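Local structure of arginine kinase (Cydia pomonella granulosis virus, 6VVG) at residues F61-L66 / N130-N135; I123-A128 / W197-V202; A11-K16 / L76-F81; V142-L147 / Y204-T209; L234-L239 / L257-N262. The protein is, despite that name, probably a serine/threonine protein kinase (PK-1) that binds ATP and relies for activity on side-to-side dimerization centred on its regulatory alpha C helix. One frame throughout, in Å; residues are numbered along the deposited sequence. Where two conformers were deposited one is given.

Interaction 1 of 5, residues F61-L66 / N130-N135; sequences FDVHIL and NDLHKN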
# COMPACT_ATOMS: atom_id res chain seq x y z
N PHE A 61 -2.19 -0.99 7.22
CA PHE A 61 -3.55 -1.47 7.03
C PHE A 61 -3.59 -2.56 5.96
O PHE A 61 -4.22 -3.61 6.14
CB PHE A 61 -4.47 -0.30 6.66
CG PHE A 61 -5.87 -0.71 6.32
CD1 PHE A 61 -6.72 -1.21 7.30
CD2 PHE A 61 -6.35 -0.59 5.03
CE1 PHE A 61 -8.01 -1.58 7.00
CE2 PHE A 61 -7.65 -0.96 4.72
CZ PHE A 61 -8.48 -1.46 5.70
N ASP A 62 -2.90 -2.33 4.83
CA ASP A 62 -2.95 -3.29 3.73
C ASP A 62 -2.43 -4.65 4.15
O ASP A 62 -3.00 -5.69 3.77
CB ASP A 62 -2.13 -2.77 2.55
CG ASP A 62 -2.60 -1.41 2.06
OD1 ASP A 62 -2.55 -0.46 2.86
OD2 ASP A 62 -3.00 -1.30 0.89
N VAL A 63 -1.34 -4.69 4.92
CA VAL A 63 -0.74 -5.97 5.28
C VAL A 63 -1.74 -6.81 6.06
O VAL A 63 -1.91 -8.01 5.80
CB VAL A 63 0.56 -5.75 6.08
CG1 VAL A 63 1.08 -7.09 6.59
CG2 VAL A 63 1.60 -5.06 5.20
N HIS A 64 -2.42 -6.20 7.04
CA HIS A 64 -3.45 -6.92 7.78
C HIS A 64 -4.49 -7.49 6.82
O HIS A 64 -4.82 -8.69 6.87
CB HIS A 64 -4.13 -6.00 8.79
CG HIS A 64 -3.27 -5.62 9.95
ND1 HIS A 64 -3.10 -6.44 11.05
CD2 HIS A 64 -2.55 -4.50 10.20
CE1 HIS A 64 -2.29 -5.84 11.91
NE2 HIS A 64 -1.95 -4.67 11.42
N ILE A 65 -5.03 -6.64 5.94
CA ILE A 65 -6.10 -7.07 5.05
C ILE A 65 -5.60 -8.12 4.07
O ILE A 65 -6.19 -9.19 3.91
CB ILE A 65 -6.69 -5.86 4.30
CG1 ILE A 65 -7.27 -4.84 5.28
CG2 ILE A 65 -7.73 -6.32 3.29
CD1 ILE A 65 -8.27 -5.41 6.25
N LEU A 66 -4.49 -7.82 3.38
CA LEU A 66 -3.99 -8.74 2.36
C LEU A 66 -3.72 -10.12 2.95
O LEU A 66 -3.95 -11.13 2.29
CB LEU A 66 -2.72 -8.17 1.73
CG LEU A 66 -2.89 -6.99 0.78
CD1 LEU A 66 -1.53 -6.43 0.37
CD2 LEU A 66 -3.70 -7.39 -0.43
N ASN A 130 7.05 -14.88 2.10
CA ASN A 130 6.85 -15.05 0.66
C ASN A 130 5.42 -14.73 0.26
O ASN A 130 5.18 -14.06 -0.75
CB ASN A 130 7.21 -16.48 0.23
CG ASN A 130 7.23 -16.64 -1.28
OD1 ASN A 130 7.93 -15.91 -1.99
ND2 ASN A 130 6.46 -17.60 -1.79
N ASP A 131 4.44 -15.22 1.03
CA ASP A 131 3.04 -14.92 0.75
C ASP A 131 2.80 -13.41 0.73
O ASP A 131 2.13 -12.89 -0.16
CB ASP A 131 2.13 -15.59 1.78
CG ASP A 131 0.70 -15.72 1.31
OD1 ASP A 131 0.46 -15.59 0.09
OD2 ASP A 131 -0.19 -15.93 2.15
N LEU A 132 3.37 -12.70 1.71
CA LEU A 132 3.27 -11.24 1.70
C LEU A 132 3.91 -10.66 0.45
O LEU A 132 3.35 -9.77 -0.19
CB LEU A 132 3.94 -10.67 2.95
CG LEU A 132 4.18 -9.16 3.00
CD1 LEU A 132 2.87 -8.42 2.80
CD2 LEU A 132 4.82 -8.77 4.33
N HIS A 133 5.09 -11.18 0.07
CA HIS A 133 5.84 -10.63 -1.05
C HIS A 133 5.10 -10.76 -2.37
O HIS A 133 5.35 -9.96 -3.28
CB HIS A 133 7.20 -11.31 -1.12
CG HIS A 133 8.10 -10.98 0.03
ND1 HIS A 133 9.20 -11.74 0.37
CD2 HIS A 133 8.07 -9.96 0.92
CE1 HIS A 133 9.81 -11.20 1.41
NE2 HIS A 133 9.14 -10.12 1.77
N LYS A 134 4.20 -11.74 -2.51
CA LYS A 134 3.43 -11.84 -3.75
C LYS A 134 2.65 -10.57 -4.04
O LYS A 134 2.27 -10.34 -5.20
CB LYS A 134 2.47 -13.03 -3.67
CG LYS A 134 3.13 -14.41 -3.73
CD LYS A 134 2.06 -15.51 -3.60
CE LYS A 134 2.67 -16.89 -3.42
NZ LYS A 134 2.04 -17.64 -2.29
N ASN A 135 2.40 -9.74 -3.03
CA ASN A 135 1.71 -8.47 -3.20
C ASN A 135 2.67 -7.33 -3.53
O ASN A 135 2.23 -6.18 -3.63
CB ASN A 135 0.93 -8.12 -1.93
CG ASN A 135 -0.05 -9.22 -1.53
OD1 ASN A 135 -1.09 -9.40 -2.17
ND2 ASN A 135 0.28 -9.96 -0.48
O HOH W 1 -1.66 -11.97 0.01
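L66 and N135 come together from opposite directions. Both leucine methyls rest on the asparagine side chain: CD1 of L66 lies 3.7 Å from CG of N135, and CD2 of L66 lies 3.7 Å from OD1 of N135. CG of L66 lies beside the backbone N (chi1 -73°), which brings both methyls to N135. Deeper in, the two helices approach through one pair of methyls, V63 CG2 and L132 CD1, 4.3 Å apart. Two bonds to L132 O hold N135, both from the same face of the carbonyl plane. N135 ND2 donates at 3.1 Å with an N-H...O angle of 144°, and N135 N is the second donor. A water accepts from N135 ND2 at 2.8 Å and makes a weak bond to L66 O. The contact joins the regulatory alpha C helix, 59-66, to the C-lobe helix 115-133. I137 of strand 137-138 touches V63, L66 and L132. On helix 59-66, F61, D62 and I65 pack on S58 of the second subunit.

Interaction 2 of 5, residues I123-A128 / W197-V202; sequences ITLVTA and WAVGVV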
# COMPACT_ATOMS: atom_id res chain seq x y z
N ILE A 123 11.01 -22.22 8.37
CA ILE A 123 10.18 -22.60 7.23
C ILE A 123 8.90 -21.78 7.23
O ILE A 123 8.49 -21.22 6.20
CB ILE A 123 9.88 -24.11 7.26
CG1 ILE A 123 11.13 -24.92 6.90
CG2 ILE A 123 8.75 -24.44 6.29
CD1 ILE A 123 10.98 -26.42 7.11
N THR A 124 8.24 -21.69 8.39
CA THR A 124 7.02 -20.92 8.50
C THR A 124 7.26 -19.45 8.17
O THR A 124 6.51 -18.83 7.41
CB THR A 124 6.44 -21.06 9.91
OG1 THR A 124 6.23 -22.45 10.20
CG2 THR A 124 5.12 -20.31 10.03
N LEU A 125 8.32 -18.87 8.74
CA LEU A 125 8.61 -17.46 8.51
C LEU A 125 8.86 -17.18 7.04
O LEU A 125 8.32 -16.22 6.47
CB LEU A 125 9.82 -17.04 9.35
CG LEU A 125 10.35 -15.62 9.15
CD1 LEU A 125 9.28 -14.61 9.49
CD2 LEU A 125 11.60 -15.41 10.00
N VAL A 126 9.68 -18.01 6.40
CA VAL A 126 9.99 -17.82 4.98
C VAL A 126 8.73 -17.93 4.14
O VAL A 126 8.47 -17.12 3.25
CB VAL A 126 11.06 -18.83 4.53
CG1 VAL A 126 11.20 -18.83 3.01
CG2 VAL A 126 12.40 -18.53 5.21
N THR A 127 7.91 -18.95 4.42
CA THR A 127 6.68 -19.15 3.68
C THR A 127 5.73 -17.97 3.87
O THR A 127 5.11 -17.50 2.91
CB THR A 127 6.01 -20.45 4.12
OG1 THR A 127 6.83 -21.56 3.75
CG2 THR A 127 4.63 -20.60 3.48
N ALA A 128 5.59 -17.50 5.11
CA ALA A 128 4.69 -16.39 5.39
C ALA A 128 5.16 -15.12 4.69
O ALA A 128 4.36 -14.42 4.05
CB ALA A 128 4.58 -16.17 6.89
N TRP A 197 17.46 -10.95 4.40
CA TRP A 197 18.63 -10.72 5.25
C TRP A 197 18.23 -10.72 6.72
O TRP A 197 18.89 -11.37 7.55
CB TRP A 197 19.30 -9.39 4.88
CG TRP A 197 20.49 -9.06 5.72
CD1 TRP A 197 20.49 -8.42 6.93
CD2 TRP A 197 21.86 -9.35 5.42
NE1 TRP A 197 21.77 -8.29 7.40
CE2 TRP A 197 22.63 -8.85 6.49
CE3 TRP A 197 22.51 -9.97 4.36
CZ2 TRP A 197 24.02 -8.96 6.52
CZ3 TRP A 197 23.89 -10.08 4.39
CH2 TRP A 197 24.63 -9.58 5.46
N ALA A 198 17.16 -10.01 7.06
CA ALA A 198 16.68 -10.01 8.44
C ALA A 198 16.30 -11.42 8.88
O ALA A 198 16.55 -11.81 10.03
CB ALA A 198 15.49 -9.06 8.59
N VAL A 199 15.67 -12.20 8.00
CA VAL A 199 15.40 -13.59 8.32
C VAL A 199 16.69 -14.32 8.65
O VAL A 199 16.75 -15.12 9.60
CB VAL A 199 14.65 -14.28 7.15
CG1 VAL A 199 14.64 -15.79 7.36
CG2 VAL A 199 13.24 -13.74 7.03
N GLY A 200 17.75 -14.05 7.89
CA GLY A 200 19.03 -14.66 8.18
C GLY A 200 19.53 -14.32 9.57
O GLY A 200 20.04 -15.19 10.29
N VAL A 201 19.40 -13.06 9.97
CA VAL A 201 19.82 -12.68 11.32
C VAL A 201 18.98 -13.40 12.36
O VAL A 201 19.50 -13.92 13.35
CB VAL A 201 19.76 -11.15 11.49
CG1 VAL A 201 20.14 -10.77 12.92
CG2 VAL A 201 20.67 -10.46 10.49
N VAL A 202 17.66 -13.43 12.15
CA VAL A 202 16.78 -14.14 13.08
C VAL A 202 17.18 -15.61 13.17
O VAL A 202 17.24 -16.18 14.27
CB VAL A 202 15.31 -13.99 12.64
CG1 VAL A 202 14.41 -14.87 13.49
CG2 VAL A 202 14.89 -12.53 12.72
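L125 and V199 reach toward each other tip to tip between helices 115-133 and 192-208. These correspond to the alpha E and alpha F helices of the protein kinase C-lobe. The CA-CB bond of L125 points at the other helix. Next along the side chain, CG sits anti to the backbone N (chi1 175°), which carries the branch toward V199. L125 CG already lies 4.0 Å from V199 CG2. At the tip the two methyls part company. CD2 of L125 packs on both branches of the valine, at 3.8 Å from V199 CG2 and 4.0 Å from V199 CG1. CD1 instead belongs to a different neighbour, L147 of strand 147-148, whose CD2 is 3.8 Å from L125 CD1. The leucine therefore ties together two helices and the short strand that follows the catalytic loop. L156 lies against it as well. All three touching residues are buried, and no hydrogen bond crosses between the segments. The joint is wholly apolar. V126 lies with its side chain at about a right angle to that of V199. It is backed by Y268 and I271 of helix 268-272. Its single approach is through CG2 of V126, which stands 4.1 Å from CG1 of V199.

Interaction 3 of 5, residues A11-K16 / L76-F81; sequences AQELSK and LHNFVF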
# COMPACT_ATOMS: atom_id res chain seq x y z
N ALA A 11 -19.40 4.45 16.31
CA ALA A 11 -19.22 4.96 17.67
C ALA A 11 -19.77 4.00 18.71
O ALA A 11 -19.23 3.87 19.82
CB ALA A 11 -19.91 6.31 17.76
N GLN A 12 -20.85 3.31 18.36
CA GLN A 12 -21.42 2.33 19.28
C GLN A 12 -20.53 1.11 19.40
O GLN A 12 -20.22 0.67 20.52
CB GLN A 12 -22.83 1.94 18.83
N GLU A 13 -20.12 0.53 18.27
CA GLU A 13 -19.28 -0.67 18.31
C GLU A 13 -17.97 -0.38 19.04
O GLU A 13 -17.62 -1.05 20.01
CB GLU A 13 -19.01 -1.18 16.89
CG GLU A 13 -18.18 -2.46 16.86
CD GLU A 13 -18.62 -3.48 17.91
OE1 GLU A 13 -19.79 -3.92 17.86
OE2 GLU A 13 -17.80 -3.83 18.79
N LEU A 14 -17.21 0.61 18.54
CA LEU A 14 -15.91 0.91 19.11
C LEU A 14 -16.00 1.56 20.48
O LEU A 14 -14.95 1.88 21.06
CB LEU A 14 -15.12 1.81 18.15
CG LEU A 14 -13.62 1.99 18.36
CD1 LEU A 14 -12.82 1.08 17.48
CD2 LEU A 14 -13.29 3.46 18.06
N SER A 15 -17.20 1.75 21.02
CA SER A 15 -17.38 2.18 22.40
C SER A 15 -17.51 1.01 23.37
O SER A 15 -17.60 1.22 24.58
CB SER A 15 -18.62 3.07 22.52
OG SER A 15 -19.08 3.13 23.86
N LYS A 16 -17.54 -0.22 22.85
CA LYS A 16 -17.64 -1.39 23.71
C LYS A 16 -16.29 -1.81 24.30
O LYS A 16 -16.26 -2.55 25.28
CB LYS A 16 -18.22 -2.57 22.92
CG LYS A 16 -19.64 -2.36 22.41
CD LYS A 16 -20.16 -3.64 21.76
CE LYS A 16 -21.47 -3.41 21.02
NZ LYS A 16 -21.41 -3.89 19.61
N LEU A 76 -7.01 -8.07 11.57
CA LEU A 76 -7.44 -6.74 11.99
C LEU A 76 -8.97 -6.72 12.06
O LEU A 76 -9.64 -6.96 11.06
CB LEU A 76 -6.94 -5.68 11.02
CG LEU A 76 -7.30 -4.23 11.37
CD1 LEU A 76 -6.48 -3.77 12.56
CD2 LEU A 76 -7.10 -3.31 10.18
N HIS A 77 -9.50 -6.40 13.24
CA HIS A 77 -10.94 -6.42 13.44
C HIS A 77 -11.57 -5.05 13.23
O HIS A 77 -12.60 -4.94 12.56
CB HIS A 77 -11.25 -6.95 14.84
CG HIS A 77 -11.07 -8.43 14.97
ND1 HIS A 77 -11.86 -9.33 14.29
CD2 HIS A 77 -10.19 -9.17 15.68
CE1 HIS A 77 -11.47 -10.56 14.58
NE2 HIS A 77 -10.46 -10.49 15.43
N ASN A 78 -10.96 -4.00 13.77
CA ASN A 78 -11.44 -2.64 13.56
C ASN A 78 -10.24 -1.73 13.35
O ASN A 78 -9.14 -2.02 13.81
CB ASN A 78 -12.27 -2.15 14.75
CG ASN A 78 -13.43 -3.07 15.07
OD1 ASN A 78 -14.55 -2.85 14.62
ND2 ASN A 78 -13.16 -4.10 15.86
N PHE A 79 -10.48 -0.61 12.67
CA PHE A 79 -9.43 0.36 12.39
C PHE A 79 -10.10 1.70 12.13
O PHE A 79 -11.00 1.80 11.29
CB PHE A 79 -8.57 -0.08 11.20
CG PHE A 79 -7.64 0.98 10.69
CD1 PHE A 79 -6.73 1.60 11.54
CD2 PHE A 79 -7.67 1.34 9.36
CE1 PHE A 79 -5.87 2.57 11.05
CE2 PHE A 79 -6.82 2.31 8.87
CZ PHE A 79 -5.92 2.93 9.72
N VAL A 80 -9.68 2.72 12.87
CA VAL A 80 -10.19 4.07 12.74
C VAL A 80 -8.99 4.98 12.54
O VAL A 80 -8.15 5.11 13.44
CB VAL A 80 -11.00 4.50 13.97
CG1 VAL A 80 -11.50 5.93 13.77
CG2 VAL A 80 -12.16 3.55 14.21
N PHE A 81 -8.89 5.59 11.37
CA PHE A 81 -7.85 6.58 11.08
C PHE A 81 -8.46 7.97 11.19
O PHE A 81 -9.56 8.21 10.70
CB PHE A 81 -7.25 6.36 9.69
CG PHE A 81 -6.55 7.57 9.14
CD1 PHE A 81 -5.22 7.81 9.44
CD2 PHE A 81 -7.22 8.47 8.33
CE1 PHE A 81 -4.57 8.92 8.93
CE2 PHE A 81 -6.59 9.58 7.83
CZ PHE A 81 -5.26 9.81 8.13
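L14, just after the N-terminal helix 5-13, is laid against N78 and V80 of strand 76-82. This strand is an outermost one, within the chain, of the five-stranded antiparallel sheet of the kinase N-lobe. The strand begins with L76, which packs on F61 and H64 of helix 59-66. H77 and N78 follow as a classic beta bulge, both facing I90 of the next strand. H77 NE2 is bonded to D92, a residue that binds AMP, while H77 ND1 is bonded to D83 of the second subunit. N78 turns toward the helix end, with its CB 4.3 Å from CD1 of L14. Its OD1 lies 4.3 Å from CG of E13, a loose contact and not a bond. F79 points the other way, and its ring meets those of F61 and F56. V80 returns to the L14 side and is the main apolar partner. From N78 to F81 the strand pairs antiparallel with a strand of the second subunit, and the sheet runs on across the dimer interface. V80 also packs on L14 of that subunit. Within the chain L14 and V80 meet tip to tip. CG of L14 lies opposite the backbone N (chi1 -165°), which carries its two methyls to the valine. One valine methyl serves both leucine branches: V80 CG2 is 4.0 Å from L14 CD2 and 4.2 Å from L14 CD1.

Interaction 4 of 5, residues V142-L147 / Y204-T209; sequences VKLENL and YEILST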
# COMPACT_ATOMS: atom_id res chain seq x y z
N VAL A 142 11.50 -7.13 10.05
CA VAL A 142 11.58 -8.48 10.60
C VAL A 142 12.68 -8.53 11.66
O VAL A 142 13.83 -8.18 11.39
CB VAL A 142 11.87 -9.49 9.48
CG1 VAL A 142 12.03 -10.88 10.04
CG2 VAL A 142 10.78 -9.42 8.42
N LYS A 143 12.32 -8.96 12.87
CA LYS A 143 13.27 -9.15 13.95
C LYS A 143 12.60 -9.99 15.03
O LYS A 143 11.39 -10.21 15.00
CB LYS A 143 13.76 -7.81 14.51
CG LYS A 143 12.65 -6.83 14.85
CD LYS A 143 13.23 -5.59 15.54
CE LYS A 143 12.22 -4.45 15.57
NZ LYS A 143 12.61 -3.39 16.54
N LEU A 144 13.41 -10.44 15.99
CA LEU A 144 12.91 -11.33 17.03
C LEU A 144 11.67 -10.76 17.71
O LEU A 144 10.69 -11.48 17.94
CB LEU A 144 14.01 -11.56 18.07
CG LEU A 144 15.35 -12.10 17.56
CD1 LEU A 144 16.42 -12.03 18.63
CD2 LEU A 144 15.16 -13.52 17.08
N GLU A 145 11.70 -9.47 18.04
CA GLU A 145 10.61 -8.87 18.80
C GLU A 145 9.31 -8.78 18.01
O GLU A 145 8.25 -8.59 18.61
CB GLU A 145 11.04 -7.47 19.26
CG GLU A 145 12.26 -7.46 20.18
CD GLU A 145 13.59 -7.53 19.42
OE1 GLU A 145 13.57 -7.75 18.20
OE2 GLU A 145 14.65 -7.37 20.06
N ASN A 146 9.36 -8.93 16.68
CA ASN A 146 8.17 -8.89 15.85
C ASN A 146 7.74 -10.27 15.37
O ASN A 146 6.94 -10.37 14.43
CB ASN A 146 8.39 -7.96 14.66
CG ASN A 146 8.42 -6.50 15.05
OD1 ASN A 146 7.90 -6.13 16.10
ND2 ASN A 146 9.03 -5.67 14.22
N LEU A 147 8.25 -11.33 15.99
CA LEU A 147 7.90 -12.71 15.65
C LEU A 147 7.38 -13.35 16.93
O LEU A 147 8.14 -13.86 17.75
CB LEU A 147 9.11 -13.45 15.07
CG LEU A 147 9.69 -12.76 13.84
CD1 LEU A 147 10.97 -13.42 13.37
CD2 LEU A 147 8.66 -12.71 12.71
N TYR A 204 20.12 -17.02 12.59
CA TYR A 204 21.35 -17.14 13.36
C TYR A 204 21.09 -16.98 14.85
O TYR A 204 21.67 -17.68 15.67
CB TYR A 204 22.37 -16.10 12.89
CG TYR A 204 23.77 -16.39 13.39
CD1 TYR A 204 24.14 -16.10 14.70
CD2 TYR A 204 24.72 -16.96 12.56
CE1 TYR A 204 25.41 -16.38 15.16
CE2 TYR A 204 26.00 -17.23 13.01
CZ TYR A 204 26.34 -16.94 14.31
OH TYR A 204 27.61 -17.21 14.76
N GLU A 205 20.19 -16.06 15.20
CA GLU A 205 19.97 -15.75 16.61
C GLU A 205 19.25 -16.90 17.32
O GLU A 205 19.65 -17.29 18.42
CB GLU A 205 19.18 -14.45 16.74
CG GLU A 205 20.01 -13.22 16.40
CD GLU A 205 19.23 -11.93 16.49
OE1 GLU A 205 18.14 -11.85 15.89
OE2 GLU A 205 19.71 -10.99 17.17
N ILE A 206 18.20 -17.45 16.71
CA ILE A 206 17.50 -18.53 17.40
C ILE A 206 18.35 -19.80 17.42
O ILE A 206 18.28 -20.58 18.37
CB ILE A 206 16.12 -18.80 16.79
CG1 ILE A 206 16.21 -19.12 15.30
CG2 ILE A 206 15.19 -17.62 17.03
CD1 ILE A 206 14.87 -19.55 14.70
N LEU A 207 19.15 -20.03 16.37
CA LEU A 207 19.97 -21.24 16.34
C LEU A 207 21.10 -21.16 17.35
O LEU A 207 21.40 -22.14 18.04
CB LEU A 207 20.53 -21.46 14.94
CG LEU A 207 19.57 -22.06 13.91
CD1 LEU A 207 20.13 -21.92 12.50
CD2 LEU A 207 19.28 -23.52 14.23
N SER A 208 21.74 -19.99 17.47
CA SER A 208 22.92 -19.83 18.31
C SER A 208 22.63 -19.14 19.63
O SER A 208 23.42 -19.27 20.57
CB SER A 208 24.00 -19.03 17.57
OG SER A 208 23.66 -17.65 17.53
N THR A 209 21.51 -18.42 19.73
CA THR A 209 21.18 -17.53 20.84
C THR A 209 22.12 -16.33 20.91
O THR A 209 22.13 -15.62 21.93
CB THR A 209 21.18 -18.25 22.20
OG1 THR A 209 22.53 -18.45 22.65
CG2 THR A 209 20.46 -19.58 22.10
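L144 lays its branched end across E205 and I206 of helix 192-208. It belongs to the catalytic loop of the kinase fold, whose last residues are 142-146. V142 opens the segment and packs on L129, D195 and A198, so the loop is seated on two helices before L144 is reached. K143 leads its long side chain away from the helix, and its NZ is bonded to T176 OG1. L144 carries the contact. With CG beside the backbone N (chi1 -55°), its branch comes up against the carboxylate of E205. OE1 of E205 lies 3.2 Å from CD1 of L144 and 3.3 Å from CG of L144. This is close packing of an oxygen on carbon. The same OE1 has a weak hydrogen bond with Y179 OH. L144 CD2 also lies by OE1 of E205, and reaches I206 CG2 at 4.1 Å. E145 and N146 touch the bound AMP. N146 ND2 also holds D141 O, and N146 N donates to K143 O at 2.9 Å, which keeps the loop tightly turned. L147 closes the turn with its backbone N bonded to L144 O at 3.1 Å. It then enters strand 147-148. Around the contact, V202 of helix 192-208 touches both L144 and L147. C118 of helix 115-133 touches I206, and V253 of helix 247-256 touches Y204 and L207.

Interaction 5 of 5, residues L234-L239 / L257-N262; sequences LYSKPL and LALDIN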
# COMPACT_ATOMS: atom_id res chain seq x y z
N LEU A 234 31.61 -4.83 9.77
CA LEU A 234 31.28 -6.03 10.52
C LEU A 234 30.86 -7.16 9.59
O LEU A 234 31.25 -8.31 9.79
CB LEU A 234 30.18 -5.72 11.53
CG LEU A 234 30.55 -4.60 12.50
CD1 LEU A 234 29.44 -4.37 13.52
CD2 LEU A 234 31.87 -4.92 13.21
N TYR A 235 30.07 -6.84 8.56
CA TYR A 235 29.66 -7.86 7.61
C TYR A 235 30.84 -8.44 6.85
O TYR A 235 30.73 -9.53 6.27
CB TYR A 235 28.65 -7.28 6.62
CG TYR A 235 27.36 -6.78 7.24
CD1 TYR A 235 27.01 -7.12 8.54
CD2 TYR A 235 26.50 -5.96 6.52
CE1 TYR A 235 25.84 -6.66 9.11
CE2 TYR A 235 25.32 -5.50 7.08
CZ TYR A 235 25.00 -5.85 8.37
OH TYR A 235 23.83 -5.38 8.93
N SER A 236 31.98 -7.75 6.84
CA SER A 236 33.17 -8.24 6.15
C SER A 236 33.96 -9.26 6.96
O SER A 236 34.84 -9.91 6.41
CB SER A 236 34.09 -7.07 5.80
OG SER A 236 33.59 -6.32 4.71
N LYS A 237 33.67 -9.41 8.25
CA LYS A 237 34.38 -10.36 9.09
C LYS A 237 33.73 -11.74 9.00
O LYS A 237 32.58 -11.87 8.60
CB LYS A 237 34.39 -9.88 10.54
CG LYS A 237 34.75 -8.41 10.70
CD LYS A 237 35.05 -8.07 12.16
CE LYS A 237 35.37 -6.59 12.33
NZ LYS A 237 35.27 -6.14 13.75
N PRO A 238 34.47 -12.79 9.34
CA PRO A 238 33.90 -14.14 9.25
C PRO A 238 32.68 -14.31 10.14
O PRO A 238 32.62 -13.81 11.27
CB PRO A 238 35.05 -15.05 9.72
CG PRO A 238 36.32 -14.25 9.39
CD PRO A 238 35.92 -12.81 9.66
N LEU A 239 31.69 -15.04 9.63
CA LEU A 239 30.53 -15.42 10.43
C LEU A 239 30.91 -16.56 11.36
O LEU A 239 31.36 -17.62 10.89
CB LEU A 239 29.38 -15.85 9.54
CG LEU A 239 28.01 -15.92 10.21
CD1 LEU A 239 27.53 -14.51 10.58
CD2 LEU A 239 26.98 -16.63 9.33
N LEU A 257 23.67 -14.90 5.03
CA LEU A 257 24.28 -13.64 5.43
C LEU A 257 25.54 -13.33 4.63
O LEU A 257 26.36 -12.50 5.06
CB LEU A 257 24.58 -13.66 6.93
CG LEU A 257 23.33 -13.82 7.79
CD1 LEU A 257 23.63 -14.04 9.25
CD2 LEU A 257 22.43 -12.58 7.60
N ALA A 258 25.72 -13.98 3.48
CA ALA A 258 26.82 -13.64 2.59
C ALA A 258 26.79 -12.15 2.25
O ALA A 258 25.76 -11.63 1.81
CB ALA A 258 26.74 -14.48 1.31
N LEU A 259 27.92 -11.47 2.46
CA LEU A 259 27.99 -10.06 2.11
C LEU A 259 27.64 -9.84 0.65
O LEU A 259 26.83 -8.96 0.32
CB LEU A 259 29.39 -9.52 2.41
CG LEU A 259 29.66 -8.09 1.92
CD1 LEU A 259 28.65 -7.13 2.52
CD2 LEU A 259 31.09 -7.66 2.25
N ASP A 260 28.24 -10.62 -0.24
CA ASP A 260 27.97 -10.53 -1.67
C ASP A 260 26.63 -11.20 -1.97
O ASP A 260 26.46 -12.40 -1.73
CB ASP A 260 29.10 -11.21 -2.45
CG ASP A 260 29.00 -10.99 -3.95
OD1 ASP A 260 27.94 -10.57 -4.44
OD2 ASP A 260 30.01 -11.25 -4.64
N ILE A 261 25.68 -10.42 -2.49
CA ILE A 261 24.36 -10.98 -2.76
C ILE A 261 24.45 -12.10 -3.78
O ILE A 261 23.63 -13.03 -3.78
CB ILE A 261 23.38 -9.88 -3.20
CG1 ILE A 261 21.94 -10.38 -3.07
CG2 ILE A 261 23.66 -9.46 -4.63
CD1 ILE A 261 20.90 -9.27 -2.97
N ASN A 262 25.45 -12.05 -4.66
CA ASN A 262 25.66 -13.11 -5.65
C ASN A 262 26.17 -14.40 -5.03
O ASN A 262 26.35 -15.39 -5.75
CB ASN A 262 26.63 -12.62 -6.72
CG ASN A 262 26.07 -11.47 -7.52
OD1 ASN A 262 25.30 -11.67 -8.46
ND2 ASN A 262 26.45 -10.25 -7.15
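In the kinase C-lobe, Y235 brings CB of its side chain to L259 and carries its ring off toward two other aromatics. That ring meets F213 with the planes at about 50° and W197 at about 55°. P182 and I185 of helix 182-185 also touch it, and its OH is bonded to F180 O. The carbonyl O of Y235 also lies by L259 CB. The contact joins residues 234-239 to the loop after helix 247-256, where D260 makes an Asx turn. With CG opposite the backbone N (chi1 172°), L259 sets its methyls on Y235 and S236: CD1 is 4.1 Å from Y235 CB, and CD2 is 3.8 Å from S236 OG. Further along, L239 and L257 cross at about a right angle, with their CD1 atoms 4.1 Å apart. R264 holds the loop by bonds to A258 O and L259 O. In the Asx turn, D260 OD1 accepts from N262 N at 2.9 Å, met from above the carboxylate plane. The same OD1 uses its syn lone pair for N262 ND2, at 3.1 Å.

The contacts run through both kinase lobes. Interaction 3 lies in the N-lobe, about 46 Å between centres from interaction 5 in the C-lobe. Interaction 1 joins the lobes. It touches interaction 3 where F61 and H64 pack on strand 76-82, and both reach the second subunit, so the dimer interface includes the alpha C helix. Interactions 1 and 2 share helix 115-133. Interactions 2 and 4 share helix 192-208, with centres about 9 Å apart and V202 of one packed on L147 and L144 of the other. W197 and Y204 of that helix touch interaction 5. Along the chain, interactions 1 and 2 alternate, as do 1 and 3, and 2 and 4. Helix 192-208 thus links three C-lobe contacts.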